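Local atomic coordinates of Blo t 1 allergen (Blomia tropicalis, PDB entry 5JT8), a protein that is a mite allergen of the papain family that probably works as a cysteine protease, held in a form that retains its inhibitory propeptide-type region. Residues E238-M241 with Y242-Q246; E104-I107 with N108-S112. One frame throughout, in Å; residues are numbered along the deposited sequence.

Contact 1 (E238-M241 with Y242-Q246); sequences EDVM and YTIQQ
V240 and I244 meet one turn apart on helix 237-247, an i to i+4 contact in the part of the papain-like fold that carries the mixed beta sheet. The two side chains cross obliquely, with CG1 of V240 set 3.8 Å from CD1 of I244. V240 reaches that point because CG1 stands anti to its backbone N (chi1 175°), while I244 swings CG1 back over the preceding turn, where it passes 3.3 Å from V240 O. The pair belongs to the apolar side of an amphipathic helix: both residues press on L285 of strand 281-291, M241 touches W288 and W297, and I244 O accepts a bond from W119 NE1. Beneath the side chains runs a regular alpha-helical ladder, from Y242 N to E238 O (2.8 Å) up to Q245 N on M241 O.

T243 illustrates how a buried hydroxyl can be satisfied by its own helix. Its chi1 of -63° keeps OG1 beside the backbone N, facing the previous turn. There D239 O takes two donors from one residue: T243 N at 2.8 Å, tilted 19° from the carbonyl plane, and T243 OG1, also at 2.8 Å, standing 43° out of that plane.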
ATOM      1  N   GLU A 238       7.013 -12.758 -13.820  1.00 22.14           N
ATOM      2  CA  GLU A 238       6.108 -13.292 -14.826  1.00 25.54           C
ATOM      3  C   GLU A 238       4.774 -13.793 -14.232  1.00 20.68           C
ATOM      4  O   GLU A 238       3.704 -13.480 -14.765  1.00 24.99           O
ATOM      5  CB  GLU A 238       6.798 -14.430 -15.604  1.00 26.97           C
ATOM      6  CG  GLU A 238       7.974 -14.001 -16.477  1.00 45.72           C
ATOM      7  CD  GLU A 238       9.129 -13.334 -15.699  1.00 59.28           C
ATOM      8  OE1 GLU A 238       9.630 -13.900 -14.682  1.00 45.86           O
ATOM      9  OE2 GLU A 238       9.532 -12.224 -16.121  1.00 70.39           O
ATOM     10  N   ASP A 239       4.838 -14.582 -13.166  1.00 23.62           N
ATOM     11  CA  ASP A 239       3.614 -15.020 -12.482  1.00 29.63           C
ATOM     12  C   ASP A 239       2.801 -13.805 -12.041  1.00 27.66           C
ATOM     13  O   ASP A 239       1.588 -13.730 -12.256  1.00 24.68           O
ATOM     14  CB  ASP A 239       3.934 -15.906 -11.261  1.00 25.68           C
ATOM     15  CG  ASP A 239       4.267 -17.332 -11.648  1.00 29.00           C
ATOM     16  OD1 ASP A 239       4.356 -17.580 -12.855  1.00 30.15           O
ATOM     17  OD2 ASP A 239       4.458 -18.201 -10.758  1.00 26.07           O
ATOM     18  N   VAL A 240       3.490 -12.847 -11.427  1.00 31.06           N
ATOM     19  CA  VAL A 240       2.827 -11.658 -10.908  1.00 27.36           C
ATOM     20  C   VAL A 240       2.178 -10.884 -12.041  1.00 25.26           C
ATOM     21  O   VAL A 240       1.008 -10.542 -11.941  1.00 21.53           O
ATOM     22  CB  VAL A 240       3.798 -10.756 -10.132  1.00 24.51           C
ATOM     23  CG1 VAL A 240       3.099  -9.476  -9.724  1.00 19.67           C
ATOM     24  CG2 VAL A 240       4.296 -11.500  -8.892  1.00 22.04           C
ATOM     25  N   MET A 241       2.920 -10.644 -13.126  1.00 23.89           N
ATOM     26  CA  MET A 241       2.390  -9.925 -14.296  1.00 24.52           C
ATOM     27  C   MET A 241       1.195 -10.644 -14.900  1.00 28.65           C
ATOM     28  O   MET A 241       0.180 -10.030 -15.243  1.00 26.07           O
ATOM     29  CB  MET A 241       3.463  -9.743 -15.394  1.00 21.60           C
ATOM     30  CG  MET A 241       4.660  -8.876 -14.989  1.00 32.65           C
ATOM     31  SD  MET A 241       6.166  -9.208 -15.966  1.00 42.66           S
ATOM     32  CE  MET A 241       5.682  -8.552 -17.533  1.00 30.45           C
ATOM     33  N   TYR A 242       1.323 -11.949 -15.068  1.00 28.13           N
ATOM     34  CA  TYR A 242       0.186 -12.713 -15.545  1.00 34.16           C
ATOM     35  C   TYR A 242      -1.038 -12.646 -14.604  1.00 32.31           C
ATOM     36  O   TYR A 242      -2.187 -12.531 -15.060  1.00 27.65           O
ATOM     37  CB  TYR A 242       0.580 -14.162 -15.753  1.00 39.25           C
ATOM     38  CG  TYR A 242      -0.473 -14.847 -16.550  1.00 49.93           C
ATOM     39  CD1 TYR A 242      -0.619 -14.576 -17.906  1.00 58.11           C
ATOM     40  CD2 TYR A 242      -1.382 -15.699 -15.939  1.00 58.02           C
ATOM     41  CE1 TYR A 242      -1.622 -15.170 -18.643  1.00 64.12           C
ATOM     42  CE2 TYR A 242      -2.376 -16.307 -16.659  1.00 62.77           C
ATOM     43  CZ  TYR A 242      -2.490 -16.048 -18.011  1.00 68.01           C
ATOM     44  OH  TYR A 242      -3.485 -16.660 -18.731  1.00 73.63           O
ATOM     45  N   THR A 243      -0.789 -12.757 -13.299  1.00 23.63           N
ATOM     46  CA  THR A 243      -1.864 -12.632 -12.302  1.00 27.91           C
ATOM     47  C   THR A 243      -2.560 -11.281 -12.429  1.00 27.41           C
ATOM     48  O   THR A 243      -3.787 -11.199 -12.420  1.00 30.14           O
ATOM     49  CB  THR A 243      -1.311 -12.821 -10.879  1.00 29.91           C
ATOM     50  OG1 THR A 243      -0.787 -14.152 -10.762  1.00 25.08           O
ATOM     51  CG2 THR A 243      -2.403 -12.560  -9.800  1.00 17.24           C
ATOM     52  N   ILE A 244      -1.766 -10.228 -12.600  1.00 29.15           N
ATOM     53  CA  ILE A 244      -2.300  -8.882 -12.763  1.00 28.46           C
ATOM     54  C   ILE A 244      -3.140  -8.793 -14.021  1.00 28.96           C
ATOM     55  O   ILE A 244      -4.221  -8.204 -14.016  1.00 28.72           O
ATOM     56  CB  ILE A 244      -1.173  -7.846 -12.807  1.00 27.53           C
ATOM     57  CG1 ILE A 244      -0.575  -7.683 -11.404  1.00 26.89           C
ATOM     58  CG2 ILE A 244      -1.683  -6.505 -13.358  1.00 27.80           C
ATOM     59  CD1 ILE A 244       0.761  -6.930 -11.396  1.00 24.30           C
ATOM     60  N   GLN A 245      -2.641  -9.391 -15.099  1.00 25.85           N
ATOM     61  CA  GLN A 245      -3.373  -9.405 -16.354  1.00 26.63           C
ATOM     62  C   GLN A 245      -4.709 -10.166 -16.250  1.00 30.05           C
ATOM     63  O   GLN A 245      -5.728  -9.690 -16.759  1.00 29.80           O
ATOM     64  CB  GLN A 245      -2.523 -10.019 -17.470  1.00 26.81           C
ATOM     65  CG  GLN A 245      -3.198  -9.926 -18.842  1.00 33.90           C
ATOM     66  CD  GLN A 245      -2.363 -10.499 -19.995  1.00 36.83           C
ATOM     67  OE1 GLN A 245      -2.292  -9.908 -21.068  1.00 40.54           O
ATOM     68  NE2 GLN A 245      -1.771 -11.660 -19.781  1.00 34.73           N
ATOM     69  N   GLN A 246      -4.703 -11.337 -15.603  1.00 23.42           N
ATOM     70  CA  GLN A 246      -5.897 -12.178 -15.567  1.00 26.07           C
ATOM     71  C   GLN A 246      -6.824 -11.942 -14.369  1.00 29.65           C
ATOM     72  O   GLN A 246      -8.026 -12.243 -14.443  1.00 27.24           O
ATOM     73  CB  GLN A 246      -5.517 -13.664 -15.596  1.00 32.16           C
ATOM     74  CG  GLN A 246      -4.976 -14.177 -16.932  1.00 46.43           C
ATOM     75  CD  GLN A 246      -5.461 -13.396 -18.163  1.00 66.15           C
ATOM     76  OE1 GLN A 246      -4.652 -12.813 -18.887  1.00 75.56           O
ATOM     77  NE2 GLN A 246      -6.774 -13.406 -18.415  1.00 68.07           N
TER

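Contact 2 (E104-I107 with N108-S112); sequences EPLI and NTYGS
The Y110 ring is approached obliquely by two groups from the four residues before N108: the L106 methyl CD1, 4.2 Å from Y110 CE2, and the carbonyl oxygen of I107, 3.8 Å from Y110 CD2. Both come in near the CD2-CE2 bond but from opposite sides of the ring plane, L106 CD1 on the side where the ring stacks with Y242 of helix 237-247, I107 O on the other. The L106 side chain crosses the tyrosine at about a right angle, offering one methyl end rather than its length. Y110 can fold back in this way because its CG sits between the backbone N and the carbonyl carbon (chi1 52°), a choice that turns the ring toward residues that precede it in the chain.

What brings these groups together is an inverse gamma turn centred on N108. T109 N reaches back to I107 O over 3.0 Å, but the bond is weak, with an N-H...O angle of only 144°, as expected of so tight a reversal. The same oxygen thus serves the turn and lies near the ring. On the exposed side, I107 and T109 run alongside each other and point the same way; CG2 of I107 lies 3.8 Å from T109 OG1 and 4.0 Å from T109 CG2, a light van der Waals contact across the bend.

The example shows how a loop without regular secondary structure can be fixed by a turn and one aromatic anchor. Y110 OH is hydrogen-bonded to OD1 of D239 and L106 N to OD2, so a single carboxylate grips both arms of the bend. The loop, which links helix 94-100 to strand 117-118, is thereby laid across helix 237-247, with L106 touching both T243 of that helix and L231 in the loop that follows strand 227-230.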
ATOM      1  N   GLU A 104       3.156 -23.509  -4.884  1.00 29.07           N
ATOM      2  CA  GLU A 104       3.715 -23.727  -6.213  1.00 31.70           C
ATOM      3  C   GLU A 104       3.598 -22.479  -7.068  1.00 31.92           C
ATOM      4  O   GLU A 104       2.732 -21.646  -6.806  1.00 31.65           O
ATOM      5  CB  GLU A 104       3.001 -24.893  -6.905  1.00 31.34           C
ATOM      6  CG  GLU A 104       3.247 -26.229  -6.243  1.00 27.70           C
ATOM      7  CD  GLU A 104       4.707 -26.589  -6.209  1.00 33.60           C
ATOM      8  OE1 GLU A 104       5.403 -26.361  -7.222  1.00 36.40           O
ATOM      9  OE2 GLU A 104       5.163 -27.104  -5.165  1.00 34.23           O
ATOM     10  N   PRO A 105       4.452 -22.355  -8.110  1.00 31.60           N
ATOM     11  CA  PRO A 105       4.243 -21.279  -9.087  1.00 26.87           C
ATOM     12  C   PRO A 105       2.962 -21.536  -9.863  1.00 32.10           C
ATOM     13  O   PRO A 105       2.411 -22.627  -9.724  1.00 30.47           O
ATOM     14  CB  PRO A 105       5.465 -21.370 -10.019  1.00 30.18           C
ATOM     15  CG  PRO A 105       6.368 -22.379  -9.425  1.00 38.12           C
ATOM     16  CD  PRO A 105       5.581 -23.230  -8.479  1.00 27.26           C
ATOM     17  N   LEU A 106       2.503 -20.567 -10.653  1.00 28.60           N
ATOM     18  CA  LEU A 106       1.399 -20.806 -11.579  1.00 28.43           C
ATOM     19  C   LEU A 106       1.733 -21.934 -12.539  1.00 32.49           C
ATOM     20  O   LEU A 106       2.905 -22.138 -12.884  1.00 28.93           O
ATOM     21  CB  LEU A 106       1.078 -19.555 -12.382  1.00 22.53           C
ATOM     22  CG  LEU A 106       0.843 -18.294 -11.538  1.00 24.62           C
ATOM     23  CD1 LEU A 106       0.545 -17.110 -12.442  1.00 22.91           C
ATOM     24  CD2 LEU A 106      -0.289 -18.516 -10.534  1.00 25.20           C
ATOM     25  N   ILE A 107       0.706 -22.662 -12.971  1.00 32.64           N
ATOM     26  CA  ILE A 107       0.855 -23.585 -14.092  1.00 26.80           C
ATOM     27  C   ILE A 107       1.424 -22.774 -15.263  1.00 35.34           C
ATOM     28  O   ILE A 107       0.858 -21.749 -15.664  1.00 34.84           O
ATOM     29  CB  ILE A 107      -0.491 -24.269 -14.469  1.00 25.80           C
ATOM     30  CG1 ILE A 107      -0.883 -25.290 -13.387  1.00 29.22           C
ATOM     31  CG2 ILE A 107      -0.401 -24.936 -15.839  1.00 25.92           C
ATOM     32  CD1 ILE A 107      -2.355 -25.706 -13.455  1.00 30.34           C
ATOM     33  N   ASN A 108       2.559 -23.233 -15.779  1.00 39.41           N
ATOM     34  CA  ASN A 108       3.472 -22.377 -16.541  1.00 56.29           C
ATOM     35  C   ASN A 108       3.226 -22.418 -18.031  1.00 58.75           C
ATOM     36  O   ASN A 108       4.167 -22.537 -18.824  1.00 63.29           O
ATOM     37  CB  ASN A 108       4.928 -22.773 -16.255  1.00 67.43           C
ATOM     38  CG  ASN A 108       5.924 -21.701 -16.682  1.00 78.28           C
ATOM     39  OD1 ASN A 108       5.706 -20.507 -16.457  1.00 76.69           O
ATOM     40  ND2 ASN A 108       7.021 -22.126 -17.311  1.00 83.64           N
ATOM     41  N   THR A 109       1.966 -22.308 -18.419  1.00 53.19           N
ATOM     42  CA  THR A 109       1.625 -22.500 -19.815  1.00 65.08           C
ATOM     43  C   THR A 109       1.001 -21.271 -20.461  1.00 66.62           C
ATOM     44  O   THR A 109       0.524 -21.342 -21.595  1.00 71.46           O
ATOM     45  CB  THR A 109       0.671 -23.678 -19.973  1.00 71.46           C
ATOM     46  OG1 THR A 109      -0.543 -23.398 -19.263  1.00 71.97           O
ATOM     47  CG2 THR A 109       1.312 -24.961 -19.420  1.00 70.57           C
ATOM     48  N   TYR A 110       1.001 -20.147 -19.750  1.00 62.15           N
ATOM     49  CA  TYR A 110       0.499 -18.912 -20.336  1.00 62.33           C
ATOM     50  C   TYR A 110       1.526 -18.403 -21.352  1.00 65.51           C
ATOM     51  O   TYR A 110       2.738 -18.536 -21.150  1.00 64.61           O
ATOM     52  CB  TYR A 110       0.177 -17.860 -19.256  1.00 61.90           C
ATOM     53  CG  TYR A 110       1.280 -17.559 -18.247  1.00 54.90           C
ATOM     54  CD1 TYR A 110       2.249 -16.577 -18.499  1.00 52.65           C
ATOM     55  CD2 TYR A 110       1.337 -18.241 -17.033  1.00 52.06           C
ATOM     56  CE1 TYR A 110       3.245 -16.300 -17.571  1.00 51.67           C
ATOM     57  CE2 TYR A 110       2.329 -17.978 -16.103  1.00 54.01           C
ATOM     58  CZ  TYR A 110       3.278 -17.011 -16.373  1.00 56.36           C
ATOM     59  OH  TYR A 110       4.257 -16.770 -15.437  1.00 57.83           O
ATOM     60  N   GLY A 111       1.027 -17.855 -22.458  1.00 70.78           N
ATOM     61  CA  GLY A 111       1.847 -17.604 -23.632  1.00 72.50           C
ATOM     62  C   GLY A 111       2.945 -16.582 -23.434  1.00 71.96           C
ATOM     63  O   GLY A 111       3.965 -16.853 -22.794  1.00 72.74           O
ATOM     64  N   SER A 112       2.738 -15.403 -24.008  1.00 66.79           N
ATOM     65  CA  SER A 112       3.686 -14.304 -23.890  1.00 59.76           C
ATOM     66  C   SER A 112       2.982 -13.132 -23.231  1.00 50.87           C
ATOM     67  O   SER A 112       1.760 -13.026 -23.285  1.00 53.07           O
ATOM     68  CB  SER A 112       4.236 -13.902 -25.260  1.00 64.82           C
ATOM     69  OG  SER A 112       3.177 -13.691 -26.180  1.00 61.12           O
TER

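How the contacts relate
Along the chain, contact 2 comes first: it bends the linker between helix 94-100 and strand 117-118, and is complete well before helix 237-247 begins. Contact 1 follows more than a hundred residues later as one stretch of that helix. The two are in series, so neither encloses nor crosses the other, and each joins only neighbours in sequence. In space their centres lie 9 Å apart, and they touch directly, CE1 of Y242 coming 3.3 Å from CB of Y110. Together they form layers: the linker outermost, the helix next, and beneath it strands 250-254, 281-291 and 294-300 of the sheet.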